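Local coordinates for mandelate racemase/muconate lactonizing enzyme, C-terminal domain protein (Paracoccus denitrificans, PDB 4DWD) that binds magnesium and probably acts as a hydro-lyase, as a member of the mandelate racemase/muconate lactonizing enzyme branch of the enolase superfamily, at residues V172-D177 with A207-R212. Numbering follows the deposited sequence. Where two conformers were deposited one is given.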
loop_
_atom_site.group_PDB
_atom_site.type_symbol
_atom_site.label_atom_id
_atom_site.label_comp_id
_atom_site.label_asym_id
_atom_site.label_seq_id
_atom_site.Cartn_x
_atom_site.Cartn_y
_atom_site.Cartn_z
ATOM N N VAL B 172 27.015 -13.123 14.982
ATOM C CA VAL B 172 28.081 -13.836 15.705
ATOM C C VAL B 172 28.622 -13.099 16.929
ATOM O O VAL B 172 28.792 -13.691 18.001
ATOM C CB VAL B 172 29.236 -14.212 14.740
ATOM C CG1 VAL B 172 30.465 -14.695 15.504
ATOM C CG2 VAL B 172 28.757 -15.267 13.751
ATOM N N ASP B 173 28.896 -11.810 16.784
ATOM C CA ASP B 173 29.579 -11.083 17.847
ATOM C C ASP B 173 29.273 -9.600 17.743
ATOM O O ASP B 173 30.158 -8.772 17.513
ATOM C CB ASP B 173 31.096 -11.321 17.781
ATOM C CG ASP B 173 31.854 -10.591 18.883
ATOM O OD1 ASP B 173 31.237 -10.232 19.918
ATOM O OD2 ASP B 173 33.077 -10.388 18.716
ATOM N N ILE B 174 28.002 -9.265 17.936
ATOM C CA ILE B 174 27.563 -7.869 17.819
ATOM C C ILE B 174 28.313 -6.906 18.779
ATOM O O ILE B 174 28.763 -5.844 18.339
ATOM C CB ILE B 174 26.027 -7.755 17.922
ATOM C CG1 ILE B 174 25.377 -8.283 16.631
ATOM C CG2 ILE B 174 25.600 -6.315 18.184
ATOM C CD1 ILE B 174 23.895 -8.592 16.760
ATOM N N PRO B 175 28.488 -7.278 20.071
ATOM C CA PRO B 175 29.252 -6.383 20.956
ATOM C C PRO B 175 30.692 -6.145 20.478
ATOM O O PRO B 175 31.175 -5.008 20.510
ATOM C CB PRO B 175 29.239 -7.124 22.303
ATOM C CG PRO B 175 28.026 -7.981 22.251
ATOM C CD PRO B 175 27.919 -8.419 20.816
ATOM N N GLY B 176 31.357 -7.198 20.016
ATOM C CA GLY B 176 32.724 -7.081 19.513
ATOM C C GLY B 176 32.788 -6.248 18.243
ATOM O O GLY B 176 33.724 -5.471 18.038
ATOM N N ASP B 177 31.770 -6.388 17.395
ATOM C CA ASP B 177 31.729 -5.630 16.149
ATOM C C ASP B 177 31.614 -4.134 16.445
ATOM O O ASP B 177 32.303 -3.309 15.842
ATOM C CB ASP B 177 30.537 -6.070 15.284
ATOM C CG ASP B 177 30.648 -7.502 14.797
ATOM O OD1 ASP B 177 31.716 -8.137 14.935
ATOM O OD2 ASP B 177 29.627 -7.989 14.268
ATOM N N ALA B 207 20.881 -6.240 12.602
ATOM C CA ALA B 207 21.234 -5.113 11.734
ATOM C C ALA B 207 20.752 -3.781 12.287
ATOM O O ALA B 207 21.465 -2.788 12.237
ATOM C CB ALA B 207 20.670 -5.321 10.339
ATOM N N ILE B 208 19.533 -3.755 12.809
ATOM C CA ILE B 208 18.993 -2.553 13.456
ATOM C C ILE B 208 19.872 -2.178 14.657
ATOM O O ILE B 208 20.257 -1.014 14.831
ATOM C CB ILE B 208 17.521 -2.757 13.912
ATOM C CG1 ILE B 208 16.603 -3.047 12.718
ATOM C CG2 ILE B 208 17.005 -1.543 14.687
ATOM C CD1 ILE B 208 16.617 -1.965 11.658
ATOM N N ARG B 209 20.199 -3.177 15.473
ATOM C CA ARG B 209 21.025 -2.945 16.667
ATOM C C ARG B 209 22.413 -2.385 16.308
ATOM O O ARG B 209 22.858 -1.366 16.866
ATOM C CB ARG B 209 21.143 -4.249 17.464
ATOM C CG ARG B 209 21.849 -4.114 18.800
ATOM C CD ARG B 209 21.882 -5.460 19.516
ATOM N NE ARG B 209 22.355 -5.332 20.891
ATOM C CZ ARG B 209 21.580 -5.157 21.961
ATOM N NH1 ARG B 209 22.144 -5.057 23.149
ATOM N NH2 ARG B 209 20.251 -5.076 21.856
ATOM N N VAL B 210 23.093 -3.022 15.360
ATOM C CA VAL B 210 24.383 -2.503 14.904
ATOM C C VAL B 210 24.239 -1.122 14.249
ATOM O O VAL B 210 25.030 -0.224 14.529
ATOM C CB VAL B 210 25.075 -3.510 13.965
ATOM C CG1 VAL B 210 26.352 -2.935 13.365
ATOM C CG2 VAL B 210 25.401 -4.770 14.745
ATOM N N GLY B 211 23.230 -0.960 13.394
ATOM C CA GLY B 211 22.947 0.332 12.773
ATOM C C GLY B 211 22.831 1.476 13.761
ATOM O O GLY B 211 23.415 2.543 13.541
ATOM N N ARG B 212 22.086 1.271 14.852
ATOM C CA ARG B 212 21.953 2.329 15.860
ATOM C C ARG B 212 23.285 2.648 16.518
ATOM O O ARG B 212 23.593 3.820 16.761
ATOM C CB ARG B 212 20.909 1.968 16.918
ATOM C CG ARG B 212 19.491 1.880 16.374
ATOM C CD ARG B 212 19.080 3.138 15.607
ATOM N NE ARG B 212 17.647 3.078 15.322
ATOM C CZ ARG B 212 17.017 3.813 14.414
ATOM N NH1 ARG B 212 17.679 4.719 13.690
ATOM N NH2 ARG B 212 15.705 3.657 14.264
#
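Ile174 carries this contact from the first turn of helix 174-188, where it meets Val210 and Arg209 of helix 204-216. Both helices belong to the (beta/alpha) barrel domain of the enolase superfamily, and strand 194-197 lies between them in sequence. Just ahead of Ile174, Asp173 is the N-cap of its helix. Its OD1 accepts from Gly176 N at 3.0 Å, and the donor stands well above the carboxylate plane. This capping bond closes the first turn, from which Ile174 projects toward the neighbouring helix.

With chi1 at -73°, Ile174 CG2 lies anti to the backbone N and forms the leading branch. It touches Val210 CG2 at 3.8 Å. Ile174 CG1 adds a second touch on the same Val210 CG2, at 4.0 Å, so one methyl meets both branches. Ile174 CG2 also reaches Arg209 CD at 4.0 Å. The guanidinium presents its edge to this methyl, with Ile174 CG2 near its plane. Tyr202, on a loop, packs on both Ile174 and Val210.

Further along the same turn, Asp177 OD2 is hydrogen-bonded to Tyr202 OH, which ties this turn to that loop.

The extended Arg209 chain, with chi1 at -174°, carries the guanidinium past Ile174 to the second subunit. There NH1 and NH2 bond to the backbone oxygens of Gly218 and Tyr219 of that subunit. The touching atoms are all carbons and no hydrogen bond joins the segments; the contact is apolar, while the charged end of Arg209 serves the subunit interface.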